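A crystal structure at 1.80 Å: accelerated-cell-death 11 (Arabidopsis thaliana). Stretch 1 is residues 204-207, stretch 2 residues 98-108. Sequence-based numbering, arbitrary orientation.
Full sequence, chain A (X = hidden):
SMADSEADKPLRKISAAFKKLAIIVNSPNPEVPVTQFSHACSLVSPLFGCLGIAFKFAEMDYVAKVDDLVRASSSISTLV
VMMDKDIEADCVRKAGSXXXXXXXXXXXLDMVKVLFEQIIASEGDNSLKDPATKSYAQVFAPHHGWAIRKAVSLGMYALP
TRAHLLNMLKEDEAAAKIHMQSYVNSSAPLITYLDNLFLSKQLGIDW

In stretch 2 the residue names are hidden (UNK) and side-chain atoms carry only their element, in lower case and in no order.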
# COMPACT_ATOMS: atom_id res chain seq x y z
N GLY A 204 16.63 0.56 -9.11
CA GLY A 204 15.84 -0.65 -9.25
C GLY A 204 14.67 -0.65 -8.28
O GLY A 204 14.69 0.11 -7.31
N ILE A 205 13.67 -1.50 -8.53
CA ILE A 205 12.54 -1.62 -7.61
C ILE A 205 12.20 -3.06 -7.28
O ILE A 205 11.19 -3.33 -6.64
CB ILE A 205 11.28 -0.91 -8.17
CG1 ILE A 205 10.81 -1.59 -9.46
CG2 ILE A 205 11.54 0.57 -8.38
CD1 ILE A 205 9.53 -1.00 -10.04
N ASP A 206 13.04 -3.99 -7.70
CA ASP A 206 12.70 -5.41 -7.55
C ASP A 206 13.49 -6.11 -6.44
O ASP A 206 13.46 -7.34 -6.32
CB ASP A 206 12.83 -6.12 -8.91
CG ASP A 206 11.82 -5.61 -9.94
OD1 ASP A 206 10.62 -5.47 -9.60
OD2 ASP A 206 12.23 -5.34 -11.09
N TRP A 207 14.17 -5.32 -5.60
CA TRP A 207 15.00 -5.87 -4.53
C TRP A 207 14.34 -5.81 -3.16
O TRP A 207 14.86 -6.36 -2.19
CB TRP A 207 16.37 -5.17 -4.48
CG TRP A 207 16.30 -3.67 -4.50
CD1 TRP A 207 16.27 -2.87 -5.60
CD2 TRP A 207 16.24 -2.79 -3.37
NE1 TRP A 207 16.20 -1.55 -5.23
CE2 TRP A 207 16.18 -1.47 -3.87
CE3 TRP A 207 16.24 -2.99 -1.98
CZ2 TRP A 207 16.12 -0.35 -3.03
CZ3 TRP A 207 16.18 -1.88 -1.15
CH2 TRP A 207 16.13 -0.58 -1.68
OXT TRP A 207 13.28 -5.20 -2.97
N UNK A 98 15.72 4.01 5.20
CA UNK A 98 14.48 4.69 4.87
C UNK A 98 13.99 4.30 3.48
O UNK A 98 12.80 4.08 3.26
n UNK A 98 15.97 7.66 6.55
n UNK A 98 15.17 7.13 8.46
c UNK A 98 14.51 6.36 7.53
c UNK A 98 16.04 7.91 7.85
c UNK A 98 15.02 6.70 6.32
c UNK A 98 14.69 6.20 4.94
N UNK A 99 14.93 4.21 2.54
CA UNK A 99 14.60 3.97 1.14
C UNK A 99 14.16 2.52 0.92
O UNK A 99 13.23 2.25 0.16
c UNK A 99 15.77 4.32 0.23
o UNK A 99 16.05 5.72 0.35
c UNK A 99 15.45 3.99 -1.21
N UNK A 100 14.82 1.59 1.60
CA UNK A 100 14.39 0.20 1.57
C UNK A 100 12.97 0.06 2.13
O UNK A 100 12.13 -0.64 1.55
n UNK A 100 15.75 -4.41 3.10
n UNK A 100 15.77 -6.60 2.42
c UNK A 100 16.11 -3.00 3.00
c UNK A 100 14.97 -2.16 2.43
n UNK A 100 16.95 -5.03 1.23
c UNK A 100 16.15 -5.35 2.25
c UNK A 100 15.37 -0.69 2.36
N UNK A 101 12.71 0.71 3.25
CA UNK A 101 11.38 0.64 3.84
C UNK A 101 10.34 1.30 2.95
O UNK A 101 9.23 0.80 2.81
o UNK A 101 12.32 -0.91 5.92
c UNK A 101 11.38 1.19 5.26
c UNK A 101 12.14 0.28 6.21
n UNK A 101 12.59 0.81 7.32
N UNK A 102 10.73 2.39 2.29
CA UNK A 102 9.85 3.03 1.31
C UNK A 102 9.43 2.07 0.20
O UNK A 102 8.25 2.05 -0.19
c UNK A 102 9.66 5.02 -0.34
c UNK A 102 10.50 4.28 0.71
c UNK A 102 8.32 5.52 0.26
c UNK A 102 10.43 6.18 -0.94
N UNK A 103 10.38 1.31 -0.34
CA UNK A 103 10.07 0.36 -1.40
C UNK A 103 9.05 -0.66 -0.90
O UNK A 103 8.11 -1.02 -1.62
c UNK A 103 10.53 -0.62 -4.25
c UNK A 103 11.21 -1.29 -3.07
c UNK A 103 11.35 -0.31 -1.91
c UNK A 103 12.59 -1.81 -3.46
N UNK A 104 9.23 -1.15 0.32
CA UNK A 104 8.28 -2.11 0.89
C UNK A 104 6.88 -1.50 1.07
O UNK A 104 5.86 -2.14 0.75
n UNK A 104 11.94 -4.75 1.58
n UNK A 104 13.31 -5.99 0.21
c UNK A 104 12.60 -4.89 0.43
n UNK A 104 12.57 -3.94 -0.49
c UNK A 104 11.13 -3.58 1.91
c UNK A 104 8.79 -2.69 2.21
c UNK A 104 9.67 -3.93 2.02
N UNK A 105 6.84 -0.26 1.55
CA UNK A 105 5.56 0.43 1.73
C UNK A 105 4.87 0.63 0.38
O UNK A 105 3.68 0.36 0.23
c UNK A 105 5.74 1.76 2.47
c UNK A 105 4.46 2.57 2.39
c UNK A 105 6.12 1.49 3.92
N UNK A 106 5.63 1.05 -0.63
CA UNK A 106 5.07 1.20 -1.97
C UNK A 106 4.35 -0.08 -2.42
O UNK A 106 3.24 -0.02 -2.99
n UNK A 106 6.82 -0.89 -6.64
c UNK A 106 6.16 1.58 -2.97
c UNK A 106 5.65 1.95 -4.37
c UNK A 106 6.86 0.03 -5.46
c UNK A 106 5.51 0.74 -5.28
N UNK A 107 4.96 -1.23 -2.18
CA UNK A 107 4.35 -2.48 -2.61
C UNK A 107 2.99 -2.72 -1.94
O UNK A 107 2.04 -3.19 -2.58
n UNK A 107 10.09 -5.73 -2.28
c UNK A 107 6.50 -3.64 -3.30
n UNK A 107 8.72 -4.60 -3.75
c UNK A 107 9.90 -5.11 -3.45
n UNK A 107 10.90 -5.02 -4.31
c UNK A 107 7.55 -4.66 -2.88
c UNK A 107 5.30 -3.67 -2.38
N UNK A 108 2.90 -2.40 -0.66
CA UNK A 108 1.63 -2.51 0.04
C UNK A 108 0.54 -1.63 -0.55
O UNK A 108 -0.60 -2.06 -0.72
O HOH W 1 17.44 -7.31 -1.10
O HOH W 2 8.53 -3.13 -6.41

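Stretch 2 is one helix, and the C-terminal tail, ending in the carboxylate of Trp207, lies against one side of it. Position 98 has one carbon leading to a five-membered ring of three carbons and two nitrogens. It touches nothing on stretch 1; the ring identifies His98, a choice this contact does not explain. At position 99 a single carbon carries one oxygen and one carbon. The nearest approach is its backbone O, 4.5 Å from Trp207 CH2. The branching gives Thr99, buried, its hydroxyl satisfied elsewhere in the structure.

Position 100 has three carbons, a nitrogen, then a carbon bearing two more nitrogens. One carbon lies 3.8 Å from Trp207 CZ3 and a terminal nitrogen 3.9 Å from Trp207 CE3. This is Arg100, whose extended chain brings both CG and NH1 to the indole. A water accepts from Arg100 NH1 (3.3 Å) and donates to Trp207 O (3.0 Å).

Position 101 has two carbons, the second bearing an oxygen and a nitrogen. It points away from the tail and is Asn101, again unexplained by this contact. Position 102 has four carbons forked at the second, out of reach of stretch 1: Leu102, apolar and buried. Position 103 has the same fork but points toward the tail. One branch tip lies 3.7 Å from the centroid of the six-membered ring of Trp207, a CH-pi contact over one face; the other lies 4.0 Å from Ile205 CB. This is Leu103, whose forked apolar chain serves both residues.

Position 104 has three carbons, a nitrogen and a carbon carrying two nitrogens, one 2.9 Å from Trp207 O, the other 2.9 Å from Trp207 OXT. In Arg104, NH1 donates nearly linearly to the first and NH2 salt-bridges the second, so one planar group addresses both carboxylate oxygens. Position 105, one carbon carrying two others, is remote from the tail: Val105, apolar and buried. Position 106 has four carbons in a row ending in nitrogen, 4.3 Å from Ile205 CD1: Lys106, whose long chain carries NZ to a second water.

Position 107 repeats the pattern of 104, three carbons, a nitrogen and a carbon with two nitrogens, one of them 2.9 Å from Ile205 O and 2.7 Å from Trp207 OXT. This is Arg107: NH2 hydrogen-bonds the first and salt-bridges the second, both near the guanidinium plane. The second water accepts from Lys106 NZ (2.8 Å) and Arg107 NE (3.0 Å) and donates to Ile205 O (2.7 Å). Position 108 has no side-chain atoms, and nothing of the tail is near: Gly108.

The contact therefore combines charge with packing. Arg104 and Arg107, three residues, nearly one turn, apart, converge on the terminal carboxylate, while Leu103 supports the indole and Ile205.

Stretch 2 98-108: HTRNLLRVKRG
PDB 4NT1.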